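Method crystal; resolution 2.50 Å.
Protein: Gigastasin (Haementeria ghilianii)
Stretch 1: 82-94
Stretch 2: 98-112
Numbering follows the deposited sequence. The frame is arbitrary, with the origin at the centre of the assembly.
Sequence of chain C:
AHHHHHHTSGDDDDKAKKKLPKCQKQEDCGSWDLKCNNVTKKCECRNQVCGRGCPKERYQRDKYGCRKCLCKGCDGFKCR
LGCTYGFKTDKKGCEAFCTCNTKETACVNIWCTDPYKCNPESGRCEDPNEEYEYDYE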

ATOM      1  N   GLY C  82       0.504   7.368 -18.456  1.00 38.27           N
ATOM      2  CA  GLY C  82       0.623   6.591 -19.679  1.00 37.20           C
ATOM      3  C   GLY C  82      -0.688   6.461 -20.445  1.00 36.97           C
ATOM      4  O   GLY C  82      -1.493   5.574 -20.161  1.00 39.04           O
ATOM      5  N   CYS C  83      -0.900   7.347 -21.416  1.00 36.35           N
ATOM      6  CA  CYS C  83      -2.108   7.326 -22.247  1.00 38.18           C
ATOM      7  C   CYS C  83      -2.157   6.114 -23.168  1.00 40.25           C
ATOM      8  O   CYS C  83      -1.224   5.868 -23.936  1.00 43.67           O
ATOM      9  N   THR C  84      -3.257   5.373 -23.098  1.00 39.15           N
ATOM     10  CA  THR C  84      -3.451   4.192 -23.935  1.00 42.32           C
ATOM     11  C   THR C  84      -3.324   4.508 -25.426  1.00 44.04           C
ATOM     12  O   THR C  84      -2.694   3.763 -26.172  1.00 48.98           O
ATOM     13  N   TYR C  85      -3.916   5.615 -25.857  1.00 43.28           N
ATOM     14  CA  TYR C  85      -3.861   5.999 -27.262  1.00 55.14           C
ATOM     15  C   TYR C  85      -2.914   7.172 -27.486  1.00 54.79           C
ATOM     16  O   TYR C  85      -3.023   7.893 -28.480  1.00 57.55           O
ATOM     17  N   GLY C  86      -1.979   7.352 -26.557  1.00 52.44           N
ATOM     18  CA  GLY C  86      -1.029   8.445 -26.637  1.00 49.98           C
ATOM     19  C   GLY C  86      -1.633   9.770 -26.204  1.00 45.94           C
ATOM     20  O   GLY C  86      -2.853   9.901 -26.056  1.00 40.62           O
ATOM     21  N   PHE C  87      -0.772  10.756 -25.986  1.00 46.72           N
ATOM     22  CA  PHE C  87      -1.233  12.094 -25.636  1.00 44.51           C
ATOM     23  C   PHE C  87      -1.879  12.771 -26.840  1.00 46.63           C
ATOM     24  O   PHE C  87      -1.431  12.603 -27.978  1.00 44.95           O
ATOM     25  N   LYS C  88      -2.944  13.523 -26.585  1.00 45.77           N
ATOM     26  CA  LYS C  88      -3.573  14.310 -27.629  1.00 48.31           C
ATOM     27  C   LYS C  88      -2.610  15.395 -28.085  1.00 52.69           C
ATOM     28  O   LYS C  88      -2.151  16.202 -27.278  1.00 57.31           O
ATOM     29  N   THR C  89      -2.291  15.406 -29.374  1.00 53.07           N
ATOM     30  CA  THR C  89      -1.325  16.365 -29.895  1.00 57.53           C
ATOM     31  C   THR C  89      -1.958  17.318 -30.903  1.00 56.35           C
ATOM     32  O   THR C  89      -2.837  16.925 -31.669  1.00 56.55           O
ATOM     33  N   ASP C  90      -1.510  18.570 -30.900  1.00 56.58           N
ATOM     34  CA  ASP C  90      -2.047  19.564 -31.827  1.00 59.24           C
ATOM     35  C   ASP C  90      -1.394  19.457 -33.205  1.00 59.64           C
ATOM     36  O   ASP C  90      -0.643  18.523 -33.482  1.00 59.74           O
ATOM     37  N   LYS C  91      -1.675  20.429 -34.063  1.00 64.86           N
ATOM     38  CA  LYS C  91      -1.153  20.415 -35.422  1.00 68.72           C
ATOM     39  C   LYS C  91       0.325  20.799 -35.447  1.00 72.22           C
ATOM     40  O   LYS C  91       1.021  20.557 -36.432  1.00 75.80           O
ATOM     41  N   LYS C  92       0.798  21.388 -34.351  1.00 72.10           N
ATOM     42  CA  LYS C  92       2.206  21.740 -34.207  1.00 76.01           C
ATOM     43  C   LYS C  92       3.033  20.526 -33.811  1.00 73.18           C
ATOM     44  O   LYS C  92       4.232  20.463 -34.087  1.00 78.88           O
ATOM     45  N   GLY C  93       2.390  19.568 -33.153  1.00 63.71           N
ATOM     46  CA  GLY C  93       3.081  18.409 -32.625  1.00 60.68           C
ATOM     47  C   GLY C  93       3.249  18.493 -31.119  1.00 60.67           C
ATOM     48  O   GLY C  93       3.918  17.659 -30.507  1.00 58.61           O
ATOM     49  N   CYS C  94       2.639  19.512 -30.519  1.00 61.43           N
ATOM     50  CA  CYS C  94       2.686  19.692 -29.072  1.00 61.52           C
ATOM     51  C   CYS C  94       1.710  18.756 -28.375  1.00 60.14           C
ATOM     52  O   CYS C  94       0.514  18.777 -28.662  1.00 59.40           O
ATOM     53  N   CYS C  98      -2.088  17.106 -19.994  1.00 48.93           N
ATOM     54  CA  CYS C  98      -2.664  15.914 -19.391  1.00 47.05           C
ATOM     55  C   CYS C  98      -4.011  15.577 -20.012  1.00 51.37           C
ATOM     56  O   CYS C  98      -5.025  15.489 -19.320  1.00 58.61           O
ATOM     57  N   THR C  99      -4.008  15.402 -21.326  1.00 48.59           N
ATOM     58  CA  THR C  99      -5.191  14.974 -22.050  1.00 46.05           C
ATOM     59  C   THR C  99      -4.831  13.786 -22.924  1.00 46.22           C
ATOM     60  O   THR C  99      -3.861  13.832 -23.680  1.00 48.16           O
ATOM     61  N   CYS C 100      -5.594  12.710 -22.804  1.00 46.08           N
ATOM     62  CA  CYS C 100      -5.323  11.519 -23.593  1.00 46.26           C
ATOM     63  C   CYS C 100      -6.114  11.550 -24.881  1.00 45.71           C
ATOM     64  O   CYS C 100      -7.169  12.169 -24.944  1.00 48.66           O
ATOM     65  N   ASN C 101      -5.588  10.899 -25.912  1.00 44.32           N
ATOM     66  CA  ASN C 101      -6.347  10.658 -27.128  1.00 48.37           C
ATOM     67  C   ASN C 101      -7.493   9.694 -26.864  1.00 52.18           C
ATOM     68  O   ASN C 101      -7.429   8.885 -25.940  1.00 44.03           O
ATOM     69  N   THR C 102      -8.546   9.783 -27.671  1.00 52.78           N
ATOM     70  CA  THR C 102      -9.525   8.707 -27.724  1.00 54.59           C
ATOM     71  C   THR C 102      -9.058   7.733 -28.794  1.00 59.69           C
ATOM     72  O   THR C 102      -8.101   8.015 -29.516  1.00 60.22           O
ATOM     73  N   LYS C 103      -9.737   6.596 -28.906  1.00 59.07           N
ATOM     74  CA  LYS C 103      -9.420   5.610 -29.933  1.00 64.58           C
ATOM     75  C   LYS C 103      -9.464   6.229 -31.337  1.00 68.44           C
ATOM     76  O   LYS C 103      -8.879   5.696 -32.283  1.00 68.86           O
ATOM     77  N   GLU C 104     -10.140   7.370 -31.452  1.00 71.74           N
ATOM     78  CA  GLU C 104     -10.391   8.012 -32.738  1.00 80.01           C
ATOM     79  C   GLU C 104      -9.295   9.011 -33.111  1.00 71.97           C
ATOM     80  O   GLU C 104      -8.979   9.184 -34.288  1.00 71.32           O
ATOM     81  N   THR C 105      -8.735   9.683 -32.110  1.00 64.49           N
ATOM     82  CA  THR C 105      -7.704  10.687 -32.353  1.00 62.06           C
ATOM     83  C   THR C 105      -6.321  10.114 -32.069  1.00 60.06           C
ATOM     84  O   THR C 105      -5.329  10.845 -32.024  1.00 59.01           O
ATOM     85  N   ALA C 106      -6.272   8.798 -31.893  1.00 59.39           N
ATOM     86  CA  ALA C 106      -5.031   8.091 -31.602  1.00 59.15           C
ATOM     87  C   ALA C 106      -3.997   8.305 -32.699  1.00 60.25           C
ATOM     88  O   ALA C 106      -2.806   8.447 -32.423  1.00 59.42           O
ATOM     89  N   CYS C 107      -4.466   8.330 -33.941  1.00 59.75           N
ATOM     90  CA  CYS C 107      -3.594   8.516 -35.093  1.00 66.58           C
ATOM     91  C   CYS C 107      -3.795   9.888 -35.736  1.00 66.57           C
ATOM     92  O   CYS C 107      -3.390  10.120 -36.875  1.00 69.04           O
ATOM     93  N   VAL C 108      -4.424  10.796 -34.999  1.00 46.59           N
ATOM     94  CA  VAL C 108      -4.575  12.170 -35.457  1.00 50.59           C
ATOM     95  C   VAL C 108      -3.417  13.017 -34.936  1.00 55.08           C
ATOM     96  O   VAL C 108      -3.124  13.004 -33.739  1.00 57.42           O
ATOM     97  N   ASN C 109      -2.768  13.740 -35.848  1.00 57.99           N
ATOM     98  CA  ASN C 109      -1.571  14.521 -35.544  1.00 59.66           C
ATOM     99  C   ASN C 109      -0.440  13.627 -35.059  1.00 58.27           C
ATOM    100  O   ASN C 109      -0.059  13.656 -33.891  1.00 54.16           O
ATOM    101  N   ILE C 110       0.083  12.824 -35.977  1.00 62.18           N
ATOM    102  CA  ILE C 110       1.209  11.948 -35.693  1.00 63.69           C
ATOM    103  C   ILE C 110       2.049  11.847 -36.964  1.00 64.90           C
ATOM    104  O   ILE C 110       1.526  11.986 -38.069  1.00 67.83           O
ATOM    105  N   TRP C 111       3.352  11.640 -36.812  1.00 64.90           N
ATOM    106  CA  TRP C 111       4.249  11.668 -37.962  1.00 66.86           C
ATOM    107  C   TRP C 111       5.221  10.494 -37.952  1.00 67.78           C
ATOM    108  O   TRP C 111       6.310  10.571 -37.375  1.00 67.86           O
ATOM    109  N   CYS C 112       4.805   9.406 -38.597  1.00 66.86           N
ATOM    110  CA  CYS C 112       5.579   8.173 -38.648  1.00 69.34           C
ATOM    111  C   CYS C 112       6.192   7.970 -40.026  1.00 74.77           C
ATOM    112  O   CYS C 112       5.527   8.158 -41.045  1.00 76.55           O
TER

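Packing between stretches 82-94 and 98-112 of gigastasin, which together bury 871 Å², centres on Y85, K88 and N101. A short antiparallel pairing, with F87 opposite C100, sets the register: K88 N donates to T99 O (3.1 Å) and N101 N to G86 O (2.9 Å). Beside it, the disulfide C83 SG–C100 SG (2.0 Å, chi3 -81°) ties the stretches covalently; both cysteines are m.

Y85, with the largest covered area, points toward stretch 2 as an m rotamer (chi2 -74°). Its CB rests 3.7 Å from A106 CB, and its ring lies beneath K103, whose CA sits 3.5 Å from the centroid of the Y85 ring, almost on the ring normal, in a CH-pi contact. Farther out, Y85 OH reaches within 3.5 Å of K103 CG.

N101, also m and pointing toward stretch 1, gives its amide to the backbone: N101 ND2 donates to Y85 O at 3.1 Å. The other end of this amide is held within its own stretch, where T105 OG1 (chi1 p) donates to N101 OD1 at 2.6 Å, fixing the amide's orientation. The CA-to-CB bond of K88 points sideways, and the chain is nearly extended (t, t, t, then p). Its CB lies 3.6 Å from N101 OD1 and 4.0 Å from T99 CG2, and K88 NZ ends 4.1 Å from T105 CG2, a contact without a polar partner across the interface.

Farther along, T89 (p) and N109 (m) exchange bonds: T89 OG1 donates to N109 O at 2.6 Å, while N109 ND2 makes a weak bond to T89 O at 2.8 Å. W111 (m, chi2 -92°) points inward, its CH2 3.5 Å from G93 CA; a CB on G93 would lie about 3.6 Å from W111 CZ3. D90 O meets the indole edge, 3.7 Å from W111 CH2.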

ATOM      1  CB  CYS C  83      -2.209   8.602 -23.092  1.00 39.74           C
ATOM      2  SG  CYS C  83      -2.580  10.126 -22.178  1.00 57.00           S
ATOM      3  CB  THR C  84      -4.828   3.551 -23.678  1.00 44.53           C
ATOM      4  OG1 THR C  84      -5.050   3.437 -22.266  1.00 45.45           O
ATOM      5  CG2 THR C  84      -4.897   2.176 -24.311  1.00 48.70           C
ATOM      6  CB  TYR C  85      -5.261   6.344 -27.777  1.00 54.68           C
ATOM      7  CG  TYR C  85      -6.201   5.163 -27.783  1.00 56.68           C
ATOM      8  CD1 TYR C  85      -6.081   4.159 -28.738  1.00 61.44           C
ATOM      9  CD2 TYR C  85      -7.208   5.045 -26.834  1.00 53.53           C
ATOM     10  CE1 TYR C  85      -6.936   3.071 -28.748  1.00 64.95           C
ATOM     11  CE2 TYR C  85      -8.067   3.960 -26.837  1.00 58.02           C
ATOM     12  CZ  TYR C  85      -7.926   2.978 -27.795  1.00 63.23           C
ATOM     13  OH  TYR C  85      -8.780   1.900 -27.802  1.00 68.16           O
ATOM     14  CB  PHE C  87      -0.076  12.943 -25.106  1.00 40.88           C
ATOM     15  CG  PHE C  87       0.262  12.681 -23.666  1.00 38.10           C
ATOM     16  CD1 PHE C  87       0.943  11.529 -23.296  1.00 38.08           C
ATOM     17  CD2 PHE C  87      -0.087  13.592 -22.682  1.00 35.55           C
ATOM     18  CE1 PHE C  87       1.260  11.286 -21.969  1.00 37.38           C
ATOM     19  CE2 PHE C  87       0.231  13.359 -21.352  1.00 36.36           C
ATOM     20  CZ  PHE C  87       0.902  12.203 -20.993  1.00 35.96           C
ATOM     21  CB  LYS C  88      -4.880  14.924 -27.135  1.00 48.67           C
ATOM     22  CG  LYS C  88      -5.597  15.746 -28.188  1.00 52.46           C
ATOM     23  CD  LYS C  88      -7.003  16.109 -27.747  1.00 54.41           C
ATOM     24  CE  LYS C  88      -7.775  16.759 -28.881  1.00 59.18           C
ATOM     25  NZ  LYS C  88      -7.754  15.918 -30.113  1.00 63.54           N
ATOM     26  CB  THR C  89      -0.131  15.650 -30.554  1.00 63.52           C
ATOM     27  OG1 THR C  89      -0.589  14.883 -31.672  1.00 71.34           O
ATOM     28  CG2 THR C  89       0.536  14.721 -29.562  1.00 59.65           C
ATOM     29  CB  ASP C  90      -1.879  20.986 -31.267  1.00 65.83           C
ATOM     30  CG  ASP C  90      -0.416  21.388 -31.063  1.00 75.53           C
ATOM     31  OD1 ASP C  90       0.499  20.618 -31.425  1.00 79.37           O
ATOM     32  OD2 ASP C  90      -0.184  22.500 -30.540  1.00 78.58           O
ATOM     33  CB  LYS C  91      -1.975  21.349 -36.312  1.00 67.97           C
ATOM     34  CG  LYS C  91      -3.466  21.039 -36.281  1.00 66.26           C
ATOM     35  CD  LYS C  91      -4.232  21.776 -37.368  1.00 71.88           C
ATOM     36  CE  LYS C  91      -4.185  23.284 -37.177  1.00 73.89           C
ATOM     37  NZ  LYS C  91      -4.915  23.996 -38.269  1.00 77.42           N
ATOM     38  CB  LYS C  92       2.388  22.838 -33.159  1.00 81.02           C
ATOM     39  CG  LYS C  92       1.614  24.109 -33.422  1.00 88.59           C
ATOM     40  CD  LYS C  92       1.817  25.095 -32.281  1.00 94.40           C
ATOM     41  CE  LYS C  92       3.298  25.378 -32.061  1.00100.67           C
ATOM     42  NZ  LYS C  92       3.535  26.301 -30.917  1.00102.96           N
ATOM     43  CB  CYS C  94       2.370  21.141 -28.696  1.00 62.07           C
ATOM     44  SG  CYS C  94       3.506  22.369 -29.376  1.00112.50           S
ATOM     45  CB  CYS C  98      -2.812  16.088 -17.882  1.00 41.53           C
ATOM     46  SG  CYS C  98      -2.688  14.533 -16.984  1.00 51.46           S
ATOM     47  CB  THR C  99      -5.762  16.103 -22.910  1.00 47.17           C
ATOM     48  OG1 THR C  99      -6.212  17.166 -22.058  1.00 49.67           O
ATOM     49  CG2 THR C  99      -6.925  15.594 -23.755  1.00 45.99           C
ATOM     50  CB  CYS C 100      -5.658  10.258 -22.799  1.00 47.48           C
ATOM     51  SG  CYS C 100      -4.479   9.887 -21.490  1.00 92.65           S
ATOM     52  CB  ASN C 101      -5.445  10.088 -28.228  1.00 51.31           C
ATOM     53  CG  ASN C 101      -4.681  11.161 -28.978  1.00 50.88           C
ATOM     54  OD1 ASN C 101      -5.248  12.170 -29.390  1.00 55.52           O
ATOM     55  ND2 ASN C 101      -3.385  10.944 -29.159  1.00 47.31           N
ATOM     56  CB  THR C 102     -10.949   9.207 -28.049  1.00 57.36           C
ATOM     57  OG1 THR C 102     -10.934   9.962 -29.266  1.00 59.44           O
ATOM     58  CG2 THR C 102     -11.478  10.080 -26.926  1.00 55.71           C
ATOM     59  CB  LYS C 103     -10.395   4.435 -29.836  1.00 68.20           C
ATOM     60  CG  LYS C 103     -10.094   3.271 -30.760  1.00 76.37           C
ATOM     61  CD  LYS C 103     -11.086   2.134 -30.552  1.00 79.07           C
ATOM     62  CE  LYS C 103     -10.781   0.955 -31.461  1.00 86.13           C
ATOM     63  NZ  LYS C 103     -11.741  -0.166 -31.250  1.00 93.22           N
ATOM     64  CB  GLU C 104     -11.747   8.728 -32.713  1.00 92.48           C
ATOM     65  CG  GLU C 104     -12.812   8.077 -31.827  1.00104.85           C
ATOM     66  CD  GLU C 104     -12.997   6.585 -32.067  1.00116.83           C
ATOM     67  OE1 GLU C 104     -12.927   6.142 -33.236  1.00122.56           O
ATOM     68  OE2 GLU C 104     -13.220   5.854 -31.077  1.00119.09           O
ATOM     69  CB  THR C 105      -7.925  11.958 -31.497  1.00 59.50           C
ATOM     70  OG1 THR C 105      -7.717  11.661 -30.108  1.00 54.95           O
ATOM     71  CG2 THR C 105      -9.335  12.487 -31.702  1.00 60.83           C
ATOM     72  CB  ALA C 106      -5.304   6.610 -31.421  1.00 63.44           C
ATOM     73  CB  CYS C 107      -3.831   7.406 -36.121  1.00 67.73           C
ATOM     74  SG  CYS C 107      -3.242   5.780 -35.588  1.00104.04           S
ATOM     75  CB  VAL C 108      -5.910  12.773 -34.998  1.00 48.55           C
ATOM     76  CG1 VAL C 108      -5.950  14.261 -35.295  1.00 46.91           C
ATOM     77  CG2 VAL C 108      -7.061  12.055 -35.669  1.00 44.14           C
ATOM     78  CB  ASN C 109      -1.871  15.611 -34.511  1.00 62.37           C
ATOM     79  CG  ASN C 109      -2.744  16.716 -35.069  1.00 64.05           C
ATOM     80  OD1 ASN C 109      -2.477  17.248 -36.145  1.00 67.08           O
ATOM     81  ND2 ASN C 109      -3.802  17.057 -34.345  1.00 61.99           N
ATOM     82  CB  ILE C 110       0.746  10.549 -35.210  1.00 54.45           C
ATOM     83  CG1 ILE C 110       1.887   9.810 -34.509  1.00 52.24           C
ATOM     84  CG2 ILE C 110       0.164   9.729 -36.361  1.00 53.67           C
ATOM     85  CD1 ILE C 110       1.475   8.490 -33.890  1.00 50.58           C
ATOM     86  CB  TRP C 111       4.996  13.003 -38.000  1.00 67.40           C
ATOM     87  CG  TRP C 111       4.045  14.162 -38.069  1.00 69.55           C
ATOM     88  CD1 TRP C 111       3.583  14.774 -39.195  1.00 70.87           C
ATOM     89  CD2 TRP C 111       3.409  14.823 -36.965  1.00 70.16           C
ATOM     90  NE1 TRP C 111       2.712  15.785 -38.864  1.00 69.07           N
ATOM     91  CE2 TRP C 111       2.587  15.835 -37.502  1.00 68.27           C
ATOM     92  CE3 TRP C 111       3.462  14.663 -35.578  1.00 69.75           C
ATOM     93  CZ2 TRP C 111       1.826  16.682 -36.701  1.00 67.31           C
ATOM     94  CZ3 TRP C 111       2.704  15.505 -34.784  1.00 69.43           C
ATOM     95  CH2 TRP C 111       1.897  16.502 -35.349  1.00 68.27           C
ATOM     96  CB  CYS C 112       4.702   6.967 -38.294  1.00 69.86           C
ATOM     97  SG  CYS C 112       3.893   7.030 -36.677  1.00115.56           S
TER